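Local coordinates for leucine aminopeptidase (Legionella pneumophila, PDB 5GNE), which probably acts as a zinc-dependent metallo-aminopeptidase of the M28 family, removing amino acids one at a time from the N-terminal ends of peptides, at residues R9-N14 / F33-I38; S13-E18 / P53-Y58; I96-Q101 / I369-L374. One frame throughout, in Å; residues are numbered along the deposited sequence.

Contact 1: residues R9-N14 / F33-I38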
loop_
_atom_site.group_PDB
_atom_site.type_symbol
_atom_site.label_atom_id
_atom_site.label_comp_id
_atom_site.label_asym_id
_atom_site.label_seq_id
_atom_site.Cartn_x
_atom_site.Cartn_y
_atom_site.Cartn_z
ATOM N N ARG A 9 19.642 5.741 -6.278
ATOM C CA ARG A 9 19.647 4.857 -7.412
ATOM C C ARG A 9 18.233 4.368 -7.632
ATOM O O ARG A 9 17.632 3.719 -6.769
ATOM C CB ARG A 9 20.631 3.705 -7.204
ATOM C CG ARG A 9 22.072 4.207 -7.129
ATOM C CD ARG A 9 23.081 3.057 -7.054
ATOM N NE ARG A 9 23.137 2.467 -5.727
ATOM C CZ ARG A 9 23.979 1.504 -5.404
ATOM N NH1 ARG A 9 24.799 1.025 -6.334
ATOM N NH2 ARG A 9 23.996 1.013 -4.172
ATOM N N ILE A 10 17.693 4.697 -8.801
ATOM C CA ILE A 10 16.277 4.440 -9.074
ATOM C C ILE A 10 16.118 3.843 -10.447
ATOM O O ILE A 10 16.988 3.989 -11.311
ATOM C CB ILE A 10 15.417 5.711 -8.999
ATOM C CG1 ILE A 10 15.792 6.700 -10.102
ATOM C CG2 ILE A 10 15.587 6.417 -7.675
ATOM C CD1 ILE A 10 14.926 7.945 -10.050
ATOM N N ILE A 11 14.995 3.155 -10.634
ATOM C CA ILE A 11 14.654 2.592 -11.930
ATOM C C ILE A 11 13.479 3.377 -12.494
ATOM O O ILE A 11 12.483 3.595 -11.813
ATOM C CB ILE A 11 14.327 1.098 -11.815
ATOM C CG1 ILE A 11 15.611 0.341 -11.449
ATOM C CG2 ILE A 11 13.738 0.555 -13.119
ATOM C CD1 ILE A 11 15.347 -1.080 -11.061
ATOM N N VAL A 12 13.638 3.872 -13.713
ATOM C CA VAL A 12 12.600 4.639 -14.403
ATOM C C VAL A 12 12.330 4.134 -15.812
ATOM O O VAL A 12 13.179 3.533 -16.434
ATOM C CB VAL A 12 12.986 6.103 -14.492
ATOM C CG1 VAL A 12 13.089 6.686 -13.079
ATOM C CG2 VAL A 12 14.310 6.224 -15.240
ATOM N N SER A 13 11.137 4.408 -16.332
ATOM C CA SER A 13 10.849 4.145 -17.755
ATOM C C SER A 13 11.809 4.952 -18.616
ATOM O O SER A 13 12.275 6.030 -18.219
ATOM C CB SER A 13 9.440 4.534 -18.118
ATOM O OG SER A 13 9.377 5.950 -18.112
ATOM N N ASN A 14 12.126 4.445 -19.792
ATOM C CA ASN A 14 12.952 5.238 -20.691
ATOM C C ASN A 14 12.353 6.610 -20.978
ATOM O O ASN A 14 13.072 7.597 -21.154
ATOM C CB ASN A 14 13.244 4.445 -21.948
ATOM C CG ASN A 14 14.258 3.335 -21.684
ATOM O OD1 ASN A 14 14.949 3.357 -20.657
ATOM N ND2 ASN A 14 14.337 2.364 -22.563
ATOM N N PHE A 33 13.441 0.381 -19.861
ATOM C CA PHE A 33 13.748 1.008 -18.574
ATOM C C PHE A 33 15.224 1.341 -18.424
ATOM O O PHE A 33 16.093 0.750 -19.114
ATOM C CB PHE A 33 13.293 0.115 -17.404
ATOM C CG PHE A 33 11.799 -0.113 -17.361
ATOM C CD1 PHE A 33 10.966 0.770 -16.705
ATOM C CD2 PHE A 33 11.231 -1.193 -18.015
ATOM C CE1 PHE A 33 9.586 0.572 -16.680
ATOM C CE2 PHE A 33 9.854 -1.403 -18.003
ATOM C CZ PHE A 33 9.029 -0.517 -17.334
ATOM N N SER A 34 15.482 2.307 -17.540
ATOM C CA SER A 34 16.829 2.722 -17.162
ATOM C C SER A 34 17.075 2.641 -15.660
ATOM O O SER A 34 16.205 3.001 -14.859
ATOM C CB SER A 34 17.091 4.152 -17.637
ATOM O OG SER A 34 16.954 4.216 -19.056
ATOM N N PHE A 35 18.260 2.165 -15.294
ATOM C CA PHE A 35 18.705 2.128 -13.912
ATOM C C PHE A 35 19.704 3.254 -13.733
ATOM O O PHE A 35 20.757 3.257 -14.376
ATOM C CB PHE A 35 19.328 0.767 -13.573
ATOM C CG PHE A 35 19.892 0.674 -12.173
ATOM C CD1 PHE A 35 19.212 1.223 -11.099
ATOM C CD2 PHE A 35 21.078 -0.013 -11.930
ATOM C CE1 PHE A 35 19.710 1.117 -9.808
ATOM C CE2 PHE A 35 21.611 -0.115 -10.627
ATOM C CZ PHE A 35 20.928 0.444 -9.570
ATOM N N ILE A 36 19.367 4.245 -12.918
ATOM C CA ILE A 36 20.172 5.459 -12.875
ATOM C C ILE A 36 20.536 5.927 -11.481
ATOM O O ILE A 36 19.924 5.556 -10.482
ATOM C CB ILE A 36 19.463 6.639 -13.580
ATOM C CG1 ILE A 36 18.149 6.974 -12.879
ATOM C CG2 ILE A 36 19.220 6.333 -15.052
ATOM C CD1 ILE A 36 17.473 8.283 -13.414
ATOM N N ALA A 37 21.559 6.765 -11.435
ATOM C CA ALA A 37 21.910 7.456 -10.216
ATOM C C ALA A 37 21.653 8.937 -10.431
ATOM O O ALA A 37 22.107 9.527 -11.414
ATOM C CB ALA A 37 23.368 7.195 -9.846
ATOM N N ILE A 38 20.909 9.529 -9.509
ATOM C CA ILE A 38 20.488 10.905 -9.658
ATOM C C ILE A 38 20.217 11.441 -8.258
ATOM O O ILE A 38 19.601 10.773 -7.429
ATOM C CB ILE A 38 19.229 11.043 -10.585
ATOM C CG1 ILE A 38 19.001 12.509 -10.982
ATOM C CG2 ILE A 38 17.960 10.446 -9.948
ATOM C CD1 ILE A 38 17.791 12.708 -11.859
#
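Ile10 and Ile36 face each other as a hydrogen-bonded antiparallel pair, and Val12 with Ser34 repeats the pattern two residues on. The strand axes run at 155°. Ile10 N to Ile36 O and Ile36 N to Ile10 O both measure 2.9 Å.

Phe35 stands on the same face of the sheet as Arg9, Ile11 and Ala37. From its CB, CG leaves anti to the backbone N (chi1 177°), and the ring turns across the neighbouring strand. CD1 brings the ring edge to Ile10 O at 3.6 Å and also touches Ile11 CG1 at 3.7 Å. One atom further, CE1 lies 3.8 Å from Arg9 CB, and the tip, CZ, remains near that same carbon. A broad, flat ring can thus touch three successive residues of the partner strand, while the guanidinium of Arg9 leads away to Thr68 and Asn70.

On the reverse face the branched side chains of Ile10, Val12 and Ile36 suit extended backbone and pack against one another. Ile10 CG1 meets Ile36 CG1 at 3.7 Å, and Ile10 CD1 reaches Ile38 CG2 at 3.9 Å. Ser34 OG donates over 2.7 Å to OD1 of Asn14, the first residue beyond strand 8-13, from 24° off the carbonyl plane; Gln29 also bonds this hydroxyl, and Asn14 ND2 turns to Ser30 O.

Tyr17 of helix 14-20 covers the Val12 and Ile36 face, and Leu78 and Leu79 of helix 75-81 the Ile11 and Phe35 face. This is the central strand pair of a four-stranded antiparallel sheet with helices on both faces.

Contact 2: residues S13-E18 / P53-Y58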
loop_
_atom_site.group_PDB
_atom_site.type_symbol
_atom_site.label_atom_id
_atom_site.label_comp_id
_atom_site.label_asym_id
_atom_site.label_seq_id
_atom_site.Cartn_x
_atom_site.Cartn_y
_atom_site.Cartn_z
ATOM N N SER A 13 11.137 4.408 -16.332
ATOM C CA SER A 13 10.849 4.145 -17.755
ATOM C C SER A 13 11.809 4.952 -18.616
ATOM O O SER A 13 12.275 6.030 -18.219
ATOM C CB SER A 13 9.440 4.534 -18.118
ATOM O OG SER A 13 9.377 5.950 -18.112
ATOM N N ASN A 14 12.126 4.445 -19.792
ATOM C CA ASN A 14 12.952 5.238 -20.691
ATOM C C ASN A 14 12.353 6.610 -20.978
ATOM O O ASN A 14 13.072 7.597 -21.154
ATOM C CB ASN A 14 13.244 4.445 -21.948
ATOM C CG ASN A 14 14.258 3.335 -21.684
ATOM O OD1 ASN A 14 14.949 3.357 -20.657
ATOM N ND2 ASN A 14 14.337 2.364 -22.563
ATOM N N CYS A 15 11.030 6.676 -20.952
ATOM C CA CYS A 15 10.303 7.930 -21.065
ATOM C C CYS A 15 10.781 8.949 -20.047
ATOM O O CYS A 15 11.161 10.059 -20.372
ATOM C CB CYS A 15 8.797 7.679 -20.899
ATOM S SG CYS A 15 7.763 9.118 -21.133
ATOM N N LEU A 16 10.757 8.560 -18.793
ATOM C CA LEU A 16 11.204 9.434 -17.720
ATOM C C LEU A 16 12.712 9.691 -17.820
ATOM O O LEU A 16 13.179 10.792 -17.541
ATOM C CB LEU A 16 10.852 8.803 -16.391
ATOM C CG LEU A 16 10.779 9.647 -15.126
ATOM C CD1 LEU A 16 10.211 11.004 -15.484
ATOM C CD2 LEU A 16 9.905 8.907 -14.115
ATOM N N TYR A 17 13.478 8.692 -18.246
ATOM C CA TYR A 17 14.923 8.888 -18.366
ATOM C C TYR A 17 15.277 10.064 -19.269
ATOM O O TYR A 17 16.136 10.879 -18.923
ATOM C CB TYR A 17 15.625 7.643 -18.887
ATOM C CG TYR A 17 17.092 7.898 -19.153
ATOM C CD1 TYR A 17 17.957 8.226 -18.104
ATOM C CD2 TYR A 17 17.621 7.835 -20.444
ATOM C CE1 TYR A 17 19.317 8.478 -18.328
ATOM C CE2 TYR A 17 18.991 8.083 -20.680
ATOM C CZ TYR A 17 19.823 8.401 -19.615
ATOM O OH TYR A 17 21.173 8.644 -19.819
ATOM N N GLU A 18 14.628 10.144 -20.432
ATOM C CA GLU A 18 14.956 11.195 -21.389
ATOM C C GLU A 18 14.692 12.578 -20.807
ATOM O O GLU A 18 15.342 13.545 -21.196
ATOM C CB GLU A 18 14.181 11.007 -22.695
ATOM C CG GLU A 18 14.560 9.715 -23.401
ATOM C CD GLU A 18 16.007 9.712 -23.891
ATOM O OE1 GLU A 18 16.509 10.789 -24.254
ATOM O OE2 GLU A 18 16.638 8.640 -23.929
ATOM N N PRO A 53 2.051 10.971 -15.088
ATOM C CA PRO A 53 0.934 10.458 -15.916
ATOM C C PRO A 53 1.372 9.872 -17.274
ATOM O O PRO A 53 0.795 8.907 -17.765
ATOM C CB PRO A 53 0.063 11.699 -16.153
ATOM C CG PRO A 53 0.433 12.646 -15.089
ATOM C CD PRO A 53 1.906 12.414 -14.818
ATOM N N VAL A 54 2.340 10.521 -17.902
ATOM C CA VAL A 54 2.876 10.087 -19.185
ATOM C C VAL A 54 3.871 8.933 -19.052
ATOM O O VAL A 54 3.807 7.950 -19.792
ATOM C CB VAL A 54 3.542 11.271 -19.922
ATOM C CG1 VAL A 54 4.214 10.808 -21.169
ATOM C CG2 VAL A 54 2.496 12.334 -20.233
ATOM N N CYS A 55 4.782 9.066 -18.094
ATOM C CA CYS A 55 5.964 8.225 -18.026
ATOM C C CYS A 55 5.985 7.224 -16.885
ATOM O O CYS A 55 6.920 6.427 -16.792
ATOM C CB CYS A 55 7.204 9.103 -17.919
ATOM S SG CYS A 55 7.503 10.125 -19.372
ATOM N N GLY A 56 5.011 7.303 -15.981
ATOM C CA GLY A 56 4.929 6.353 -14.880
ATOM C C GLY A 56 5.691 6.788 -13.652
ATOM O O GLY A 56 6.455 7.747 -13.659
ATOM N N ASN A 57 5.512 6.036 -12.582
ATOM C CA ASN A 57 6.221 6.294 -11.351
ATOM C C ASN A 57 7.615 5.683 -11.436
ATOM O O ASN A 57 7.932 5.022 -12.403
ATOM C CB ASN A 57 5.435 5.728 -10.170
ATOM C CG ASN A 57 5.899 6.283 -8.857
ATOM O OD1 ASN A 57 6.466 7.371 -8.806
ATOM N ND2 ASN A 57 5.658 5.546 -7.783
ATOM N N TYR A 58 8.444 5.912 -10.427
ATOM C CA TYR A 58 9.759 5.290 -10.374
ATOM C C TYR A 58 9.913 4.380 -9.162
ATOM O O TYR A 58 9.167 4.475 -8.197
ATOM C CB TYR A 58 10.848 6.354 -10.338
ATOM C CG TYR A 58 10.887 7.149 -9.057
ATOM C CD1 TYR A 58 9.981 8.182 -8.828
ATOM C CD2 TYR A 58 11.869 6.927 -8.131
ATOM C CE1 TYR A 58 10.034 8.927 -7.685
ATOM C CE2 TYR A 58 11.944 7.680 -6.976
ATOM C CZ TYR A 58 11.034 8.672 -6.759
ATOM O OH TYR A 58 11.117 9.407 -5.600
HETATM O O HOH W 1 8.814 5.501 -14.792
#
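Cys15, in the first turn of helix 14-20, comes up to Cys55, the last residue of helix 42-55, with their CA atoms 5.3 Å apart. Immediately beyond, Gly56 takes a positive phi of 90° that ends the helix; at its backbone angles a side chain would press on the preceding carbonyl, so glycine fits here.

The two cysteines form a disulfide, SG to SG 2.0 Å. Cys15 SG lies anti to its backbone N (chi1 -176°), which carries the sulfur out toward helix 42-55. The bridge torsion of -42° falls well short of a right angle. Beside it, Leu16 CB rests 4.0 Å from Cys55 CB, and Val54 CG1 packs on Cys15 SG.

Ser13, the N-cap, works in two directions. Its OG accepts from Leu16 N at 3.0 Å and donates to Cys55 O at 2.8 Å, in the carbonyl plane on a lone pair. A small hydroxyl can serve both roles. One water accepts from Ser13 N at 3.0 Å and donates to Cys55 O and Asn57 O.

Cys55 O, at the end of helix 42-55, thus accepts from Ser13 OG and from a water that Ser13 N holds, beside a covalent cross-link consistent with an exported protein.

Contact 3: residues I96-Q101 / I369-L374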
loop_
_atom_site.group_PDB
_atom_site.type_symbol
_atom_site.label_atom_id
_atom_site.label_comp_id
_atom_site.label_asym_id
_atom_site.label_seq_id
_atom_site.Cartn_x
_atom_site.Cartn_y
_atom_site.Cartn_z
ATOM N N ILE A 96 -14.284 -20.401 -0.218
ATOM C CA ILE A 96 -15.122 -19.407 0.462
ATOM C C ILE A 96 -16.265 -20.110 1.260
ATOM O O ILE A 96 -17.273 -20.494 0.689
ATOM C CB ILE A 96 -15.677 -18.412 -0.556
ATOM C CG1 ILE A 96 -14.523 -17.668 -1.233
ATOM C CG2 ILE A 96 -16.567 -17.403 0.111
ATOM C CD1 ILE A 96 -14.965 -16.733 -2.345
ATOM N N ASN A 97 -16.102 -20.293 2.567
ATOM C CA ASN A 97 -16.921 -21.263 3.311
ATOM C C ASN A 97 -17.283 -20.838 4.743
ATOM O O ASN A 97 -17.589 -21.670 5.607
ATOM C CB ASN A 97 -16.163 -22.600 3.307
ATOM C CG ASN A 97 -14.721 -22.432 3.720
ATOM O OD1 ASN A 97 -14.260 -21.311 4.000
ATOM N ND2 ASN A 97 -13.976 -23.512 3.674
ATOM N N HIS A 98 -17.145 -19.547 4.976
ATOM C CA HIS A 98 -17.232 -18.889 6.264
ATOM C C HIS A 98 -18.259 -17.763 6.320
ATOM O O HIS A 98 -18.029 -16.734 6.987
ATOM C CB HIS A 98 -15.787 -18.425 6.504
ATOM C CG HIS A 98 -14.863 -19.574 6.722
ATOM N ND1 HIS A 98 -13.662 -19.464 7.364
ATOM C CD2 HIS A 98 -15.157 -20.900 6.764
ATOM C CE1 HIS A 98 -13.129 -20.654 7.520
ATOM N NE2 HIS A 98 -14.068 -21.551 7.248
ATOM N N GLU A 99 -19.426 -17.976 5.721
ATOM C CA GLU A 99 -20.406 -16.908 5.562
ATOM C C GLU A 99 -20.885 -16.352 6.905
ATOM O O GLU A 99 -21.034 -15.136 7.059
ATOM C CB GLU A 99 -21.618 -17.386 4.748
ATOM C CG GLU A 99 -22.774 -16.363 4.765
ATOM C CD GLU A 99 -23.820 -16.574 3.667
ATOM O OE1 GLU A 99 -23.537 -17.288 2.672
ATOM O OE2 GLU A 99 -24.902 -15.951 3.774
ATOM N N ALA A 100 -21.098 -17.216 7.895
ATOM C CA ALA A 100 -21.589 -16.729 9.188
ATOM C C ALA A 100 -20.585 -15.787 9.809
ATOM O O ALA A 100 -20.951 -14.713 10.290
ATOM C CB ALA A 100 -21.872 -17.864 10.108
ATOM N N GLN A 101 -19.316 -16.183 9.795
ATOM C CA GLN A 101 -18.292 -15.344 10.397
ATOM C C GLN A 101 -18.128 -14.020 9.657
ATOM O O GLN A 101 -18.033 -12.962 10.282
ATOM C CB GLN A 101 -16.955 -16.085 10.476
ATOM C CG GLN A 101 -16.951 -17.291 11.436
ATOM C CD GLN A 101 -17.409 -18.595 10.817
ATOM O OE1 GLN A 101 -18.150 -18.630 9.829
ATOM N NE2 GLN A 101 -16.977 -19.689 11.419
ATOM N N ILE A 369 -9.794 -11.299 5.092
ATOM C CA ILE A 369 -9.192 -11.775 6.325
ATOM C C ILE A 369 -9.871 -13.042 6.866
ATOM O O ILE A 369 -9.204 -13.963 7.317
ATOM C CB ILE A 369 -9.218 -10.686 7.393
ATOM C CG1 ILE A 369 -8.197 -9.597 7.070
ATOM C CG2 ILE A 369 -8.870 -11.249 8.747
ATOM C CD1 ILE A 369 -8.260 -8.477 8.056
ATOM N N VAL A 370 -11.193 -13.120 6.804
ATOM C CA VAL A 370 -11.869 -14.297 7.351
ATOM C C VAL A 370 -11.633 -15.515 6.469
ATOM O O VAL A 370 -11.274 -16.591 6.954
ATOM C CB VAL A 370 -13.395 -14.071 7.518
ATOM C CG1 VAL A 370 -14.106 -15.377 7.828
ATOM C CG2 VAL A 370 -13.658 -13.069 8.624
ATOM N N GLU A 371 -11.863 -15.384 5.173
ATOM C CA GLU A 371 -11.789 -16.573 4.351
ATOM C C GLU A 371 -10.355 -17.100 4.192
ATOM O O GLU A 371 -10.156 -18.316 4.067
ATOM C CB GLU A 371 -12.456 -16.334 3.013
ATOM C CG GLU A 371 -13.939 -15.984 3.184
ATOM C CD GLU A 371 -14.799 -17.177 3.575
ATOM O OE1 GLU A 371 -14.259 -18.282 3.744
ATOM O OE2 GLU A 371 -16.032 -17.029 3.692
ATOM N N LEU A 372 -9.361 -16.215 4.221
ATOM C CA LEU A 372 -7.972 -16.680 4.282
ATOM C C LEU A 372 -7.566 -17.074 5.718
ATOM O O LEU A 372 -6.855 -18.067 5.928
ATOM C CB LEU A 372 -7.035 -15.608 3.741
ATOM C CG LEU A 372 -7.042 -15.409 2.225
ATOM C CD1 LEU A 372 -6.159 -14.255 1.836
ATOM C CD2 LEU A 372 -6.522 -16.663 1.566
ATOM N N GLY A 373 -8.025 -16.286 6.694
ATOM C CA GLY A 373 -7.656 -16.434 8.094
ATOM C C GLY A 373 -8.123 -17.726 8.740
ATOM O O GLY A 373 -7.514 -18.218 9.685
ATOM N N LEU A 374 -9.218 -18.268 8.221
ATOM C CA LEU A 374 -9.752 -19.532 8.691
ATOM C C LEU A 374 -9.811 -20.639 7.579
ATOM O O LEU A 374 -10.353 -21.715 7.797
ATOM C CB LEU A 374 -11.155 -19.262 9.244
ATOM C CG LEU A 374 -11.526 -18.116 10.174
ATOM C CD1 LEU A 374 -13.049 -18.003 10.307
ATOM C CD2 LEU A 374 -10.920 -18.394 11.546
#
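Glu371, near the end of the C-terminal helix 355-373 of this M28 peptidase, uses its carboxylate to accept from two successive backbone N-H groups, those of Asn97 and of His98, the N-cap of helix 99-106. Ile369 of the same C-terminal helix packs on strand 230-235 of the mixed sheet, so the contact ties the start of helix 99-106 to a helix that lies against that sheet.

The glutamate chain is bent at chi2 (-73°), which swings CD off the helix surface toward residues 96-98. Asn97 N donates to Glu371 OE1 at 3.0 Å along a nearly straight bond (164° at the hydrogen), arriving from above the carboxylate plane, 37° out of it. His98 N donates to Glu371 OE2, also over 3.0 Å but more bent, on the syn lone pair. Tyr301 OH bonds OE2 as well, so this buried oxygen has two partners. The three polar contacts together should fix the rotation of the carboxylate, and the nearby N-terminal end of helix 99-106 may favour its negative charge. Glutamate suits the place because its chain is long enough to leave the helix yet ends in two acceptors that can be shared between neighbouring N-H groups.

Apolar atoms close in around this group. Ile96 sends CG2 across the glutamate at about a right angle, 3.6 Å from OE2, while its side chain also leans on helix 288-302. Phe293 of that helix and Val102 also touch Glu371. Val370, compact and branched, rests against the start of helix 99-106: its CG1 touches His98 CB at 3.7 Å and Gln101 CB at 4.0 Å. Gln101 also packs on Leu374, the first residue past the helix, the side chains crossing obliquely with Gln101 CG 4.1 Å from Leu374 CD1.

Contacts 1 and 2 form one continuous piece of the N-terminal region. Their centres are 9 Å apart, and their segments overlap at Ser13 and Asn14, where strand 8-13 passes into helix 14-20; Ser13 makes contacts in both, Asn14 only in contact 1. Tyr58 joins them by packing: its CB lies 3.5 Å from Ile11 O, and its ring rests on Ile10. Contact 2 is also the nearer to the metal centre, the position of Gly56 being about 11 Å from a bound zinc ion and about 10 Å from the side chain of the zinc ligand His344. Contact 3 lies across the chain's centre, about 42 Å from contact 1 and 41 Å from contact 2, centre to centre.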